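PDB 6R3Z: probable adhesion protein from Pseudomonas aeruginosa PAO1, which probably serves as a solute-binding protein of a metal transport system, capturing divalent cations such as ferrous iron for uptake, and here holds a nickel ion. Local coordinates for residues G10-H14 and H66-A70; N22-A28 and A140-A145; V31-P35 and F69-M73. Residues are numbered along the deposited sequence.

All three contacts belong to the half of the molecule built on the parallel sheet of strands 29-32, 8-11, 58-61 and 84-86. Contacts 1 and 3 are neighbours, their centres about 5 Å apart: both use helix 68-76, sharing Phe69 and Ala70, and their other segments continue adjacent strands, with Ile11 O 2.9 Å from Leu33 N and Ile11 N 3.1 Å from Val31 O. Contact 1 reaches the nickel site directly through His66; in contact 3 the Phe69 side chain stays about 10 Å from the ion. Contact 2, centred about 20 Å from contact 1 and 22 Å from contact 3, fastens the far end of helix 14-24 to helix 138-160, away from the metal.

Contact 1 (G10-H14 and H66-A70); sequences GITLH and HDDFA. With NI (nickel (II) ion), chain B.
A nickel ligand sits next to a buried side-chain pair. His66 NE2 binds NI at 2.3 Å. The following residue, Asp67, accepts through OD2 a hydrogen bond from Thr12 OG1 at 2.6 Å. Segment 10-14 leaves strand 8-11 after Ile11, turns at Thr12 (phi/psi -116/-40) and extends through Leu13, the N-cap of the following helix. His66 and Asp67 form the loop entering helix 68-76. Thr12 and Asp67 are the nearest pair, 6.6 Å between CA atoms, both with chi1 p, which turns hydroxyl and carboxylate together. Thr12 CG2 meets Ala70 CB at 3.5 Å, and Leu13 CD1 lies 3.8 Å from His66 CB. The Phe69 ring, chi1 p, presents its edge to Thr12 O (CZ to O, 3.9 Å). His41, His111, His177, His199 and His250 complete the six-histidine metal site. Such loops at the C-terminal ends of parallel strands commonly carry binding residues; here strand 8-11 lies between 29-32 and 58-61, with Leu61 of the latter touching Thr12, Asp67 and Ala70.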
loop_
_atom_site.group_PDB
_atom_site.type_symbol
_atom_site.label_atom_id
_atom_site.label_comp_id
_atom_site.label_asym_id
_atom_site.label_seq_id
_atom_site.Cartn_x
_atom_site.Cartn_y
_atom_site.Cartn_z
ATOM N N GLY A 10 -15.223 -5.370 -7.753
ATOM C CA GLY A 10 -14.376 -6.093 -6.825
ATOM C C GLY A 10 -13.069 -5.369 -6.588
ATOM O O GLY A 10 -12.547 -4.707 -7.487
ATOM N N ILE A 11 -12.567 -5.443 -5.353
ATOM C CA ILE A 11 -11.286 -4.884 -4.926
ATOM C C ILE A 11 -10.495 -5.965 -4.197
ATOM O O ILE A 11 -11.092 -6.936 -3.705
ATOM C CB ILE A 11 -11.398 -3.569 -4.119
ATOM C CG1 ILE A 11 -12.115 -3.779 -2.750
ATOM C CG2 ILE A 11 -12.035 -2.457 -4.962
ATOM C CD1 ILE A 11 -11.162 -4.248 -1.580
ATOM N N THR A 12 -9.174 -5.771 -4.050
ATOM C CA THR A 12 -8.333 -6.819 -3.467
ATOM C C THR A 12 -7.673 -6.450 -2.141
ATOM O O THR A 12 -7.485 -7.331 -1.297
ATOM C CB THR A 12 -7.274 -7.274 -4.490
ATOM O OG1 THR A 12 -6.362 -6.200 -4.704
ATOM C CG2 THR A 12 -7.881 -7.711 -5.830
ATOM N N LEU A 13 -7.190 -5.211 -2.020
ATOM C CA LEU A 13 -6.480 -4.712 -0.842
ATOM C C LEU A 13 -7.194 -3.472 -0.303
ATOM O O LEU A 13 -7.832 -2.743 -1.075
ATOM C CB LEU A 13 -5.012 -4.371 -1.182
ATOM C CG LEU A 13 -4.201 -5.463 -1.922
ATOM C CD1 LEU A 13 -2.932 -4.895 -2.507
ATOM C CD2 LEU A 13 -3.870 -6.656 -0.998
ATOM N N HIS A 14 -7.056 -3.221 1.016
ATOM C CA HIS A 14 -7.696 -2.088 1.697
ATOM C C HIS A 14 -7.555 -0.748 0.962
ATOM O O HIS A 14 -8.574 -0.073 0.793
ATOM C CB HIS A 14 -7.222 -1.946 3.149
ATOM C CG HIS A 14 -7.669 -3.064 4.033
ATOM N ND1 HIS A 14 -7.079 -4.313 3.967
ATOM C CD2 HIS A 14 -8.612 -3.077 4.997
ATOM C CE1 HIS A 14 -7.677 -5.042 4.897
ATOM N NE2 HIS A 14 -8.623 -4.351 5.519
ATOM N N HIS A 66 1.147 -7.345 -5.840
ATOM C CA HIS A 66 0.526 -7.435 -4.513
ATOM C C HIS A 66 -0.842 -8.129 -4.484
ATOM O O HIS A 66 -1.438 -8.245 -3.412
ATOM C CB HIS A 66 0.448 -6.082 -3.775
ATOM C CG HIS A 66 0.844 -6.221 -2.332
ATOM N ND1 HIS A 66 0.175 -7.085 -1.486
ATOM C CD2 HIS A 66 1.895 -5.685 -1.661
ATOM C CE1 HIS A 66 0.804 -7.013 -0.324
ATOM N NE2 HIS A 66 1.843 -6.191 -0.380
ATOM N N ASP A 67 -1.332 -8.622 -5.616
ATOM C CA ASP A 67 -2.596 -9.353 -5.575
ATOM C C ASP A 67 -2.644 -10.469 -6.630
ATOM O O ASP A 67 -3.655 -10.644 -7.321
ATOM C CB ASP A 67 -3.831 -8.420 -5.617
ATOM C CG ASP A 67 -3.915 -7.476 -6.795
ATOM O OD1 ASP A 67 -3.046 -7.568 -7.707
ATOM O OD2 ASP A 67 -4.820 -6.623 -6.796
ATOM N N ASP A 68 -1.573 -11.291 -6.688
ATOM C CA ASP A 68 -1.530 -12.443 -7.598
ATOM C C ASP A 68 -2.681 -13.409 -7.293
ATOM O O ASP A 68 -3.262 -13.965 -8.224
ATOM C CB ASP A 68 -0.178 -13.175 -7.488
ATOM C CG ASP A 68 1.007 -12.360 -7.997
ATOM O OD1 ASP A 68 0.783 -11.401 -8.770
ATOM O OD2 ASP A 68 2.156 -12.692 -7.635
ATOM N N PHE A 69 -3.049 -13.556 -5.992
ATOM C CA PHE A 69 -4.160 -14.407 -5.553
ATOM C C PHE A 69 -5.443 -14.087 -6.310
ATOM O O PHE A 69 -6.189 -15.007 -6.658
ATOM C CB PHE A 69 -4.409 -14.296 -4.028
ATOM C CG PHE A 69 -4.789 -12.939 -3.480
ATOM C CD1 PHE A 69 -6.119 -12.521 -3.467
ATOM C CD2 PHE A 69 -3.829 -12.098 -2.933
ATOM C CE1 PHE A 69 -6.475 -11.272 -2.948
ATOM C CE2 PHE A 69 -4.186 -10.850 -2.403
ATOM C CZ PHE A 69 -5.505 -10.440 -2.425
ATOM N N ALA A 70 -5.685 -12.788 -6.594
ATOM C CA ALA A 70 -6.914 -12.345 -7.259
ATOM C C ALA A 70 -7.044 -12.866 -8.700
ATOM O O ALA A 70 -8.129 -13.300 -9.081
ATOM C CB ALA A 70 -7.027 -10.836 -7.210
HETATM NI NI NI B . 3.450 -6.198 1.224
#

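Contact 2 (N22-A28 and A140-A145)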
loop_
_atom_site.group_PDB
_atom_site.type_symbol
_atom_site.label_atom_id
_atom_site.label_comp_id
_atom_site.label_asym_id
_atom_site.label_seq_id
_atom_site.Cartn_x
_atom_site.Cartn_y
_atom_site.Cartn_z
ATOM N N ASN A 22 -14.288 6.192 -2.759
ATOM C CA ASN A 22 -14.224 7.649 -2.952
ATOM C C ASN A 22 -14.554 8.062 -4.384
ATOM O O ASN A 22 -15.181 9.103 -4.581
ATOM C CB ASN A 22 -12.900 8.209 -2.478
ATOM C CG ASN A 22 -12.954 8.463 -0.993
ATOM O OD1 ASN A 22 -13.484 9.493 -0.551
ATOM N ND2 ASN A 22 -12.428 7.528 -0.185
ATOM N N ILE A 23 -14.188 7.224 -5.369
ATOM C CA ILE A 23 -14.495 7.480 -6.771
ATOM C C ILE A 23 -16.023 7.322 -7.049
ATOM O O ILE A 23 -16.593 8.168 -7.715
ATOM C CB ILE A 23 -13.672 6.574 -7.716
ATOM C CG1 ILE A 23 -12.145 6.894 -7.642
ATOM C CG2 ILE A 23 -14.177 6.684 -9.172
ATOM C CD1 ILE A 23 -11.255 5.780 -8.174
ATOM N N VAL A 24 -16.630 6.204 -6.636
ATOM C CA VAL A 24 -18.026 5.900 -6.993
ATOM C C VAL A 24 -19.086 6.465 -6.049
ATOM O O VAL A 24 -20.236 6.644 -6.469
ATOM C CB VAL A 24 -18.241 4.363 -7.181
ATOM C CG1 VAL A 24 -17.233 3.794 -8.177
ATOM C CG2 VAL A 24 -18.187 3.607 -5.845
ATOM N N GLY A 25 -18.730 6.653 -4.776
ATOM C CA GLY A 25 -19.695 7.081 -3.772
ATOM C C GLY A 25 -20.836 6.075 -3.692
ATOM O O GLY A 25 -20.604 4.861 -3.711
ATOM N N ASP A 26 -22.076 6.561 -3.724
ATOM C CA ASP A 26 -23.230 5.659 -3.678
ATOM C C ASP A 26 -23.728 5.222 -5.077
ATOM O O ASP A 26 -24.790 4.610 -5.169
ATOM C CB ASP A 26 -24.360 6.300 -2.845
ATOM C CG ASP A 26 -24.877 7.625 -3.389
ATOM O OD1 ASP A 26 -24.766 7.856 -4.627
ATOM O OD2 ASP A 26 -25.425 8.421 -2.589
ATOM N N LYS A 27 -22.960 5.510 -6.161
ATOM C CA LYS A 27 -23.405 5.182 -7.528
ATOM C C LYS A 27 -23.101 3.737 -7.955
ATOM O O LYS A 27 -23.621 3.269 -8.976
ATOM C CB LYS A 27 -22.850 6.190 -8.535
ATOM C CG LYS A 27 -23.258 7.621 -8.159
ATOM C CD LYS A 27 -22.929 8.648 -9.211
ATOM C CE LYS A 27 -23.498 9.997 -8.826
ATOM N NZ LYS A 27 -24.971 10.062 -9.029
ATOM N N ALA A 28 -22.265 3.038 -7.182
ATOM C CA ALA A 28 -21.868 1.651 -7.464
ATOM C C ALA A 28 -21.630 0.927 -6.145
ATOM O O ALA A 28 -21.563 1.581 -5.097
ATOM C CB ALA A 28 -20.591 1.636 -8.308
ATOM N N ALA A 140 -19.409 11.945 -12.925
ATOM C CA ALA A 140 -19.401 11.862 -11.453
ATOM C C ALA A 140 -18.107 11.179 -10.950
ATOM O O ALA A 140 -17.457 11.698 -10.026
ATOM C CB ALA A 140 -20.620 11.105 -10.960
ATOM N N TYR A 141 -17.706 10.056 -11.589
ATOM C CA TYR A 141 -16.474 9.351 -11.217
ATOM C C TYR A 141 -15.245 10.262 -11.373
ATOM O O TYR A 141 -14.385 10.295 -10.496
ATOM C CB TYR A 141 -16.291 8.030 -12.001
ATOM C CG TYR A 141 -17.395 6.995 -11.822
ATOM C CD1 TYR A 141 -18.231 7.015 -10.701
ATOM C CD2 TYR A 141 -17.577 5.978 -12.756
ATOM C CE1 TYR A 141 -19.215 6.033 -10.514
ATOM C CE2 TYR A 141 -18.571 5.009 -12.594
ATOM C CZ TYR A 141 -19.376 5.032 -11.467
ATOM O OH TYR A 141 -20.384 4.108 -11.355
ATOM N N THR A 142 -15.192 11.024 -12.469
ATOM C CA THR A 142 -14.103 11.962 -12.748
ATOM C C THR A 142 -14.076 13.063 -11.692
ATOM O O THR A 142 -13.006 13.350 -11.138
ATOM C CB THR A 142 -14.208 12.486 -14.199
ATOM O OG1 THR A 142 -14.031 11.361 -15.072
ATOM C CG2 THR A 142 -13.153 13.553 -14.525
ATOM N N ARG A 143 -15.250 13.661 -11.407
ATOM C CA ARG A 143 -15.385 14.731 -10.410
ATOM C C ARG A 143 -14.911 14.245 -9.019
ATOM O O ARG A 143 -14.110 14.920 -8.362
ATOM C CB ARG A 143 -16.836 15.204 -10.359
ATOM C CG ARG A 143 -17.072 16.449 -9.525
ATOM C CD ARG A 143 -18.496 16.968 -9.731
ATOM N NE ARG A 143 -19.513 15.972 -9.374
ATOM C CZ ARG A 143 -20.420 15.477 -10.215
ATOM N NH1 ARG A 143 -20.470 15.897 -11.475
ATOM N NH2 ARG A 143 -21.291 14.569 -9.798
ATOM N N ASN A 144 -15.374 13.046 -8.613
ATOM C CA ASN A 144 -15.032 12.447 -7.320
ATOM C C ASN A 144 -13.540 12.124 -7.238
ATOM O O ASN A 144 -12.920 12.385 -6.201
ATOM C CB ASN A 144 -15.875 11.200 -7.072
ATOM C CG ASN A 144 -17.353 11.476 -6.850
ATOM O OD1 ASN A 144 -17.792 12.609 -6.565
ATOM N ND2 ASN A 144 -18.165 10.440 -6.984
ATOM N N ALA A 145 -12.952 11.594 -8.338
ATOM C CA ALA A 145 -11.530 11.289 -8.354
ATOM C C ALA A 145 -10.716 12.590 -8.159
ATOM O O ALA A 145 -9.774 12.602 -7.359
ATOM C CB ALA A 145 -11.142 10.593 -9.652
HETATM O O HOH W 1 -20.883 9.584 -6.444
#
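Tyr141 lays its ring over the end of helix 14-24, where Val24 CG1 makes an off-centre CH-pi contact 4.3 Å from the ring centroid and Val24 CA lies 3.7 Å from Tyr141 CE1. Ile23 CG2 packs on Tyr141 CB at 3.8 Å, while Lys27 CE rests 3.8 Å from Ala140 CB. The backbones come close, Ile23 CA and Asn144 CA being 5.0 Å apart. From helix 138-160, Asn144 ND2 donates to Ile23 O at 2.9 Å and also to a water 2.9 Å away, which in turn donates to Val24 O at 3.0 Å. Gly25 leaves helical geometry with positive phi, and Lys27 N bonds to Val24 O at 3.0 Å. Helix 116-133 adds Ile126 and Ala127 against Ile23 and Leu130 against Val24, so three helices meet here, away from the metal site. The Asn144 amide thus gives Ile23 O, at the helix C-terminus, a side-chain donor, and through water links to Val24 O, which already accepts from Lys27 N; apolar contacts surround this polar link.

Contact 3 (V31-P35 and F69-M73); sequences VPLIP and FAERM
The backbone of 31-35 ends strand 29-32 at Pro32, bends at Leu33 (phi/psi -74/-30) and extends again at Ile34 (-126/148), so that the side chains of Leu33 and Ile34 both start toward helix 68-76. Leu33 and Ala70 are the nearest pair, with 7.6 Å between their CA atoms, a spacing bridged by side chains. Among the aliphatic contacts, Leu33, whose chi1 of -105° lies between wells, brings CD2 to 4.0 Å from Ala70 CB. Phe69 (chi1 p) adds an aliphatic-aromatic contact, its CE1 3.7 Å from Ile34 CG2; Tyr43 meets the same ring edge-to-face. The sulfur-bearing chain of Met73, m, t and p in chi1 to chi3, reaches back from one helical turn later, Met73 N being bonded to Phe69 O at 2.9 Å. Its SD is 4.2 Å from Ile34 CG2, and its CE is 4.1 Å from Leu33 CB and 3.6 Å from Leu33 O. Ile53 of helix 47-53 also touches Leu33 and Met73. Helix 68-76 here packs on the loop after edge strand 29-32, at the C-terminal end of an alpha/beta domain's parallel sheet. No hydrogen bond crosses between the segments, and Leu33 O is buried without a polar partner, so the contact rests on apolar burial, 212 Å² in all.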
loop_
_atom_site.group_PDB
_atom_site.type_symbol
_atom_site.label_atom_id
_atom_site.label_comp_id
_atom_site.label_asym_id
_atom_site.label_seq_id
_atom_site.Cartn_x
_atom_site.Cartn_y
_atom_site.Cartn_z
ATOM N N VAL A 31 -17.013 -4.302 -3.591
ATOM C CA VAL A 31 -17.033 -5.636 -2.995
ATOM C C VAL A 31 -15.626 -6.178 -2.755
ATOM O O VAL A 31 -14.960 -6.534 -3.721
ATOM C CB VAL A 31 -17.898 -6.637 -3.837
ATOM C CG1 VAL A 31 -18.057 -7.980 -3.120
ATOM C CG2 VAL A 31 -19.264 -6.055 -4.215
ATOM N N PRO A 32 -15.171 -6.333 -1.489
ATOM C CA PRO A 32 -13.843 -6.929 -1.257
ATOM C C PRO A 32 -13.848 -8.400 -1.663
ATOM O O PRO A 32 -14.832 -9.115 -1.408
ATOM C CB PRO A 32 -13.642 -6.787 0.257
ATOM C CG PRO A 32 -14.645 -5.742 0.679
ATOM C CD PRO A 32 -15.816 -5.984 -0.213
ATOM N N LEU A 33 -12.774 -8.827 -2.340
ATOM C CA LEU A 33 -12.642 -10.210 -2.793
ATOM C C LEU A 33 -12.332 -11.136 -1.642
ATOM O O LEU A 33 -12.659 -12.331 -1.704
ATOM C CB LEU A 33 -11.571 -10.331 -3.870
ATOM C CG LEU A 33 -12.087 -10.503 -5.306
ATOM C CD1 LEU A 33 -12.851 -9.252 -5.781
ATOM C CD2 LEU A 33 -10.922 -10.763 -6.265
ATOM N N ILE A 34 -11.646 -10.611 -0.625
ATOM C CA ILE A 34 -11.266 -11.418 0.546
ATOM C C ILE A 34 -11.756 -10.737 1.839
ATOM O O ILE A 34 -11.826 -9.502 1.878
ATOM C CB ILE A 34 -9.750 -11.804 0.559
ATOM C CG1 ILE A 34 -8.822 -10.642 0.981
ATOM C CG2 ILE A 34 -9.321 -12.396 -0.793
ATOM C CD1 ILE A 34 -7.279 -11.019 1.102
ATOM N N PRO A 35 -12.111 -11.503 2.894
ATOM C CA PRO A 35 -12.627 -10.862 4.121
ATOM C C PRO A 35 -11.597 -9.989 4.839
ATOM O O PRO A 35 -10.384 -10.141 4.657
ATOM C CB PRO A 35 -13.038 -12.050 5.006
ATOM C CG PRO A 35 -13.175 -13.202 4.078
ATOM C CD PRO A 35 -12.154 -12.978 3.005
ATOM N N PHE A 69 -3.049 -13.556 -5.992
ATOM C CA PHE A 69 -4.160 -14.407 -5.553
ATOM C C PHE A 69 -5.443 -14.087 -6.310
ATOM O O PHE A 69 -6.189 -15.007 -6.658
ATOM C CB PHE A 69 -4.409 -14.296 -4.028
ATOM C CG PHE A 69 -4.789 -12.939 -3.480
ATOM C CD1 PHE A 69 -6.119 -12.521 -3.467
ATOM C CD2 PHE A 69 -3.829 -12.098 -2.933
ATOM C CE1 PHE A 69 -6.475 -11.272 -2.948
ATOM C CE2 PHE A 69 -4.186 -10.850 -2.403
ATOM C CZ PHE A 69 -5.505 -10.440 -2.425
ATOM N N ALA A 70 -5.685 -12.788 -6.594
ATOM C CA ALA A 70 -6.914 -12.345 -7.259
ATOM C C ALA A 70 -7.044 -12.866 -8.700
ATOM O O ALA A 70 -8.129 -13.300 -9.081
ATOM C CB ALA A 70 -7.027 -10.836 -7.210
ATOM N N GLU A 71 -5.939 -12.898 -9.464
ATOM C CA GLU A 71 -5.926 -13.453 -10.830
ATOM C C GLU A 71 -6.251 -14.948 -10.811
ATOM O O GLU A 71 -6.954 -15.428 -11.700
ATOM C CB GLU A 71 -4.565 -13.249 -11.505
ATOM C CG GLU A 71 -4.249 -11.809 -11.884
ATOM C CD GLU A 71 -2.838 -11.661 -12.425
ATOM O OE1 GLU A 71 -2.519 -12.302 -13.452
ATOM O OE2 GLU A 71 -2.043 -10.916 -11.811
ATOM N N ARG A 72 -5.731 -15.684 -9.795
ATOM C CA ARG A 72 -5.987 -17.119 -9.649
ATOM C C ARG A 72 -7.468 -17.346 -9.301
ATOM O O ARG A 72 -8.113 -18.227 -9.882
ATOM C CB ARG A 72 -5.057 -17.746 -8.591
ATOM C CG ARG A 72 -3.587 -17.792 -9.012
ATOM C CD ARG A 72 -2.728 -18.574 -8.020
ATOM N NE ARG A 72 -2.297 -17.757 -6.878
ATOM C CZ ARG A 72 -1.185 -17.024 -6.842
ATOM N NH1 ARG A 72 -0.882 -16.320 -5.760
ATOM N NH2 ARG A 72 -0.372 -16.981 -7.894
ATOM N N MET A 73 -8.019 -16.504 -8.401
ATOM C CA MET A 73 -9.430 -16.574 -8.008
ATOM C C MET A 73 -10.332 -16.350 -9.224
ATOM O O MET A 73 -11.301 -17.091 -9.393
ATOM C CB MET A 73 -9.756 -15.537 -6.917
ATOM C CG MET A 73 -9.145 -15.833 -5.563
ATOM S SD MET A 73 -9.347 -14.400 -4.463
ATOM C CE MET A 73 -11.134 -14.432 -4.164
#